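Gamma-glutamyl phosphate reductase (Saccharomyces cerevisiae, PDB 1VLU) catalyses the NADPH-dependent reduction of L-gamma-glutamyl phosphate to glutamate semialdehyde and phosphate in the proline biosynthesis pathway. Local coordinates at residues Glu36-Ile41 with Leu147-Gly152; Val108-Glu113 with Leu120-Ala125. All blocks are in the same frame, centred on the assembly; numbering follows the deposited sequence.

Contact 1 (Glu36-Ile41 with Leu147-Gly152); sequences EGRSDI and LSIKSG
Arg38 and Lys150 each send a side chain across the gap between two nearly antiparallel helices, whose N-to-C directions lie 164° apart and whose axes approach to 8.6 Å. The aliphatic part of Arg38 slides past Ile149 in the opposite direction, pressing its CD to 3.0 Å from Ile149 O. Its guanidinium, with the carbonyl oxygens of Ile149 and Lys150 at its edge near its plane, makes a short but strongly bent, weak hydrogen bond from NH1 to Lys150 O (2.6 Å). Its strongest partner lies outside the pair: NH2 forms a salt bridge with Asp103; NE also donates to Ile33 O. An alanine here would probably leave Asp103 without its charged mate and the Ile33 carbonyl without this donor. Lys150 starts out pointing away, but the bend at chi2 (55°) turns CD back, and NZ reaches Ser39 OG at 2.8 Å. Asn35 OD1 and Leu101 O also accept from NZ, while Ser39 OG is bonded to Asn35 O, so the buried ammonium is well supplied with acceptors. Beside this polar side, Ile149 CG2 wedges against Ile41 CG2 (3.5 Å), the two side chains crossing at about a right angle. Away from this tightly packed interface, Glu36 is exposed, and partly exposed Asp40 pairs with Lys44 and packs on Thr185. Gly152, at positive phi (82°), closes helix 139-151 in a Schellman motif. That helix connects the parallel strands 118-134 and 154-158, a beta-alpha-beta unit consistent with the Rossmann-like cofactor domain of aldehyde dehydrogenases.

Contact 2 (Val108-Glu113 with Leu120-Ala125); sequences VKMARE and LYQVTA
The ring of Tyr121 meets Val108 at its edge, where Val108 CG1 lies near the ring plane, 3.8 Å from CD1. Ala111 CB comes obliquely to CD1 and CE1, 3.8 Å from CE1, and no flat group of the two segments stacks on the ring. Tyr121 CG is anti to the carbonyl carbon (chi1 -58°), beside the backbone N, and the ring beyond it turns its CD1 to both neighbours. Val123 shares this sheet face, while Met110, Arg112, Leu120 and Gln122 occupy the other. There the side chains of Met110, a selenomethionine, and Gln122 cross at about a right angle, with Gln122 OE1 3.6 Å from Met110 CB; the Met110 methyl CE also rests loosely on Leu120 CD2 (4.2 Å). Regular antiparallel pairing links Arg112 with Leu120 through two bonds, and Gln122 N donates to Met110 O. A classic beta bulge then interrupts the ladder: Gln122 O takes a 2.7 Å bond from Lys109 N and a weak one of 3.4 Å from Met110 N. At the bulge itself, Lys109 CD is pressed tightly against Thr124 CG2 (3.4 Å), and Thr124 OG1 is bonded to Pro104 O and Lys107 N. The segments belong to a hairpin of strands 108-115 and 118-134. Strand 431-439 pairs antiparallel with the second of these, through Tyr121, Val123 and Ala125, and its Tyr433 packs on Lys109 and Gln122; helix 139-151 follows in the chain.

Overall arrangement
Contact 1 is buried helix packing, whereas contact 2 is a ladder at the surface between two strands of one hairpin. Their centres lie 22 Å apart, on the same side of the chain's centre, and they do not touch, yet strand 118-134 of contact 2 is followed in the chain by helix 139-151 of contact 1. The chemistry follows the location. In the interior, charged side chains at 36-41 and 147-152 are supplied with carbonyls and an acidic partner, and apolar contact is small. At the surface, 108-113 and 120-125 are joined chiefly by backbone hydrogen bonds, with side chains adding van der Waals contacts on both sheet faces.

Contact 1 (Glu36-Ile41 with Leu147-Gly152)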
loop_
_atom_site.group_PDB
_atom_site.type_symbol
_atom_site.label_atom_id
_atom_site.label_comp_id
_atom_site.label_asym_id
_atom_site.label_seq_id
_atom_site.Cartn_x
_atom_site.Cartn_y
_atom_site.Cartn_z
ATOM N N GLU A 36 -29.018 -16.354 2.768
ATOM C CA GLU A 36 -29.550 -17.529 3.466
ATOM C C GLU A 36 -28.424 -18.483 3.836
ATOM O O GLU A 36 -28.443 -19.068 4.921
ATOM C CB GLU A 36 -30.598 -18.268 2.614
ATOM C CG GLU A 36 -31.695 -17.376 2.035
ATOM N N GLY A 37 -27.455 -18.633 2.929
ATOM C CA GLY A 37 -26.278 -19.470 3.156
ATOM C C GLY A 37 -25.329 -18.885 4.190
ATOM O O GLY A 37 -24.853 -19.589 5.074
ATOM N N ARG A 38 -25.053 -17.589 4.085
ATOM C CA ARG A 38 -24.210 -16.911 5.064
ATOM C C ARG A 38 -24.870 -16.798 6.449
ATOM O O ARG A 38 -24.205 -16.956 7.461
ATOM C CB ARG A 38 -23.771 -15.541 4.551
ATOM C CG ARG A 38 -22.734 -15.585 3.426
ATOM C CD ARG A 38 -22.365 -14.170 2.944
ATOM N NE ARG A 38 -23.262 -13.666 1.911
ATOM C CZ ARG A 38 -24.085 -12.626 2.038
ATOM N NH1 ARG A 38 -24.148 -11.931 3.158
ATOM N NH2 ARG A 38 -24.859 -12.279 1.024
ATOM N N SER A 39 -26.170 -16.530 6.497
ATOM C CA SER A 39 -26.887 -16.465 7.764
ATOM C C SER A 39 -27.043 -17.846 8.410
ATOM O O SER A 39 -27.013 -17.973 9.632
ATOM C CB SER A 39 -28.262 -15.838 7.564
ATOM O OG SER A 39 -28.147 -14.585 6.920
ATOM N N ASP A 40 -27.210 -18.867 7.571
ATOM C CA ASP A 40 -27.430 -20.234 8.015
ATOM C C ASP A 40 -26.235 -20.776 8.782
ATOM O O ASP A 40 -26.394 -21.362 9.856
ATOM C CB ASP A 40 -27.726 -21.138 6.819
ATOM C CG ASP A 40 -28.186 -22.528 7.231
ATOM O OD1 ASP A 40 -28.863 -22.653 8.287
ATOM O OD2 ASP A 40 -27.882 -23.496 6.493
ATOM N N ILE A 41 -25.041 -20.589 8.234
ATOM C CA ILE A 41 -23.835 -21.040 8.911
ATOM C C ILE A 41 -23.681 -20.341 10.271
ATOM O O ILE A 41 -23.116 -20.915 11.194
ATOM C CB ILE A 41 -22.540 -20.904 8.019
ATOM C CG1 ILE A 41 -21.389 -21.803 8.528
ATOM C CG2 ILE A 41 -22.063 -19.451 7.939
ATOM C CD1 ILE A 41 -21.755 -23.280 8.805
ATOM N N LEU A 147 -19.821 -11.172 11.995
ATOM C CA LEU A 147 -19.806 -9.998 11.124
ATOM C C LEU A 147 -19.132 -10.205 9.789
ATOM O O LEU A 147 -19.559 -9.603 8.799
ATOM C CB LEU A 147 -19.154 -8.801 11.819
ATOM C CG LEU A 147 -19.920 -8.156 12.967
ATOM C CD1 LEU A 147 -19.002 -7.199 13.688
ATOM C CD2 LEU A 147 -21.179 -7.463 12.466
ATOM N N SER A 148 -18.076 -11.024 9.764
ATOM C CA SER A 148 -17.335 -11.335 8.542
ATOM C C SER A 148 -18.103 -12.168 7.551
ATOM O O SER A 148 -18.126 -11.872 6.363
ATOM C CB SER A 148 -16.074 -12.127 8.872
ATOM O OG SER A 148 -15.049 -11.259 9.289
ATOM N N ILE A 149 -18.666 -13.270 8.023
ATOM C CA ILE A 149 -19.387 -14.154 7.138
ATOM C C ILE A 149 -20.629 -13.430 6.634
ATOM O O ILE A 149 -20.899 -13.443 5.451
ATOM C CB ILE A 149 -19.726 -15.486 7.835
ATOM C CG1 ILE A 149 -18.455 -16.329 7.977
ATOM C CG2 ILE A 149 -20.859 -16.239 7.087
ATOM C CD1 ILE A 149 -18.437 -17.184 9.241
ATOM N N LYS A 150 -21.339 -12.757 7.534
ATOM C CA LYS A 150 -22.511 -11.967 7.180
ATOM C C LYS A 150 -22.234 -10.906 6.107
ATOM O O LYS A 150 -23.026 -10.721 5.174
ATOM C CB LYS A 150 -23.089 -11.314 8.439
ATOM C CG LYS A 150 -24.452 -10.647 8.271
ATOM C CD LYS A 150 -25.496 -11.591 7.718
ATOM C CE LYS A 150 -26.876 -10.946 7.785
ATOM N NZ LYS A 150 -27.851 -11.857 7.149
ATOM N N SER A 151 -21.119 -10.205 6.237
ATOM C CA SER A 151 -20.779 -9.164 5.290
ATOM C C SER A 151 -20.007 -9.638 4.063
ATOM O O SER A 151 -19.677 -8.837 3.204
ATOM C CB SER A 151 -20.066 -8.009 5.995
ATOM O OG SER A 151 -18.817 -8.390 6.497
ATOM N N GLY A 152 -19.731 -10.935 3.962
ATOM C CA GLY A 152 -19.074 -11.512 2.778
ATOM C C GLY A 152 -17.560 -11.366 2.753
ATOM O O GLY A 152 -16.935 -11.538 1.699
#

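Contact 2 (Val108-Glu113 with Leu120-Ala125)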
loop_
_atom_site.group_PDB
_atom_site.type_symbol
_atom_site.label_atom_id
_atom_site.label_comp_id
_atom_site.label_asym_id
_atom_site.label_seq_id
_atom_site.Cartn_x
_atom_site.Cartn_y
_atom_site.Cartn_z
ATOM N N VAL A 108 -28.169 -1.217 -2.779
ATOM C CA VAL A 108 -27.975 -0.043 -3.610
ATOM C C VAL A 108 -28.008 1.227 -2.749
ATOM O O VAL A 108 -29.027 1.574 -2.157
ATOM C CB VAL A 108 -29.006 -0.004 -4.770
ATOM C CG1 VAL A 108 -28.848 1.262 -5.621
ATOM C CG2 VAL A 108 -28.839 -1.225 -5.630
ATOM N N LYS A 109 -26.870 1.902 -2.682
ATOM C CA LYS A 109 -26.736 3.123 -1.907
ATOM C C LYS A 109 -27.127 4.337 -2.709
ATOM O O LYS A 109 -27.622 5.316 -2.171
ATOM C CB LYS A 109 -25.304 3.254 -1.397
ATOM C CG LYS A 109 -25.138 2.900 0.084
ATOM C CD LYS A 109 -25.744 1.535 0.468
ATOM C CE LYS A 109 -27.136 1.651 1.100
ATOM N NZ LYS A 109 -27.064 2.126 2.504
HETATM N N MSE A 110 -26.910 4.252 -4.012
HETATM C CA MSE A 110 -27.084 5.373 -4.909
HETATM C C MSE A 110 -27.346 4.838 -6.317
HETATM O O MSE A 110 -26.711 3.888 -6.755
HETATM C CB MSE A 110 -25.841 6.271 -4.854
HETATM C CG MSE A 110 -25.937 7.590 -5.698
HETATM SE SE MSE A 110 -25.159 7.320 -7.524
HETATM C CE MSE A 110 -23.223 7.399 -7.134
ATOM N N ALA A 111 -28.320 5.433 -6.992
ATOM C CA ALA A 111 -28.652 5.114 -8.386
ATOM C C ALA A 111 -28.696 6.426 -9.163
ATOM O O ALA A 111 -29.385 7.352 -8.745
ATOM C CB ALA A 111 -30.010 4.394 -8.472
ATOM N N ARG A 112 -27.948 6.527 -10.265
ATOM C CA ARG A 112 -27.964 7.748 -11.080
ATOM C C ARG A 112 -28.137 7.488 -12.574
ATOM O O ARG A 112 -27.295 6.845 -13.188
ATOM C CB ARG A 112 -26.720 8.610 -10.833
ATOM C CG ARG A 112 -26.646 9.803 -11.787
ATOM C CD ARG A 112 -25.415 10.674 -11.578
ATOM N NE ARG A 112 -25.639 11.654 -10.511
ATOM C CZ ARG A 112 -26.333 12.790 -10.642
ATOM N NH1 ARG A 112 -26.898 13.136 -11.802
ATOM N NH2 ARG A 112 -26.468 13.587 -9.591
ATOM N N GLU A 113 -29.230 7.998 -13.145
ATOM C CA GLU A 113 -29.503 7.894 -14.578
ATOM C C GLU A 113 -28.572 8.833 -15.337
ATOM O O GLU A 113 -28.793 10.040 -15.361
ATOM C CB GLU A 113 -30.958 8.248 -14.885
ATOM C CG GLU A 113 -31.415 7.764 -16.249
ATOM C CD GLU A 113 -32.359 8.735 -16.959
ATOM O OE1 GLU A 113 -31.928 9.864 -17.294
ATOM O OE2 GLU A 113 -33.527 8.357 -17.211
ATOM N N LEU A 120 -26.013 4.374 -13.460
ATOM C CA LEU A 120 -24.923 4.100 -12.538
ATOM C C LEU A 120 -25.482 3.725 -11.155
ATOM O O LEU A 120 -26.430 4.349 -10.666
ATOM C CB LEU A 120 -24.006 5.323 -12.438
ATOM C CG LEU A 120 -22.949 5.426 -11.329
ATOM C CD1 LEU A 120 -21.778 4.500 -11.562
ATOM C CD2 LEU A 120 -22.442 6.855 -11.201
ATOM N N TYR A 121 -24.918 2.688 -10.551
ATOM C CA TYR A 121 -25.287 2.305 -9.204
ATOM C C TYR A 121 -24.080 2.266 -8.309
ATOM O O TYR A 121 -22.991 1.878 -8.721
ATOM C CB TYR A 121 -25.956 0.940 -9.161
ATOM C CG TYR A 121 -27.194 0.825 -9.989
ATOM C CD1 TYR A 121 -28.444 1.124 -9.447
ATOM C CD2 TYR A 121 -27.129 0.390 -11.319
ATOM C CE1 TYR A 121 -29.613 1.013 -10.220
ATOM C CE2 TYR A 121 -28.295 0.278 -12.102
ATOM C CZ TYR A 121 -29.524 0.585 -11.539
ATOM O OH TYR A 121 -30.661 0.476 -12.298
ATOM N N GLN A 122 -24.279 2.685 -7.072
ATOM C CA GLN A 122 -23.290 2.447 -6.045
ATOM C C GLN A 122 -23.878 1.381 -5.124
ATOM O O GLN A 122 -24.942 1.558 -4.547
ATOM C CB GLN A 122 -22.941 3.730 -5.312
ATOM C CG GLN A 122 -21.879 3.573 -4.256
ATOM C CD GLN A 122 -21.720 4.821 -3.413
ATOM O OE1 GLN A 122 -22.637 5.612 -3.275
ATOM N NE2 GLN A 122 -20.544 5.000 -2.845
ATOM N N VAL A 123 -23.191 0.247 -5.052
ATOM C CA VAL A 123 -23.701 -0.973 -4.412
ATOM C C VAL A 123 -22.705 -1.366 -3.299
ATOM O O VAL A 123 -21.485 -1.288 -3.495
ATOM C CB VAL A 123 -23.905 -2.119 -5.479
ATOM C CG1 VAL A 123 -24.599 -3.299 -4.887
ATOM C CG2 VAL A 123 -24.744 -1.636 -6.712
ATOM N N THR A 124 -23.199 -1.706 -2.113
ATOM C CA THR A 124 -22.296 -2.192 -1.049
ATOM C C THR A 124 -21.688 -3.546 -1.440
ATOM O O THR A 124 -22.333 -4.369 -2.085
ATOM C CB THR A 124 -22.994 -2.350 0.319
ATOM O OG1 THR A 124 -24.085 -3.271 0.198
ATOM C CG2 THR A 124 -23.510 -1.044 0.809
ATOM N N ALA A 125 -20.441 -3.749 -1.048
ATOM C CA ALA A 125 -19.689 -4.946 -1.378
ATOM C C ALA A 125 -18.728 -5.262 -0.212
ATOM O O ALA A 125 -18.418 -4.376 0.572
ATOM C CB ALA A 125 -18.920 -4.733 -2.694
#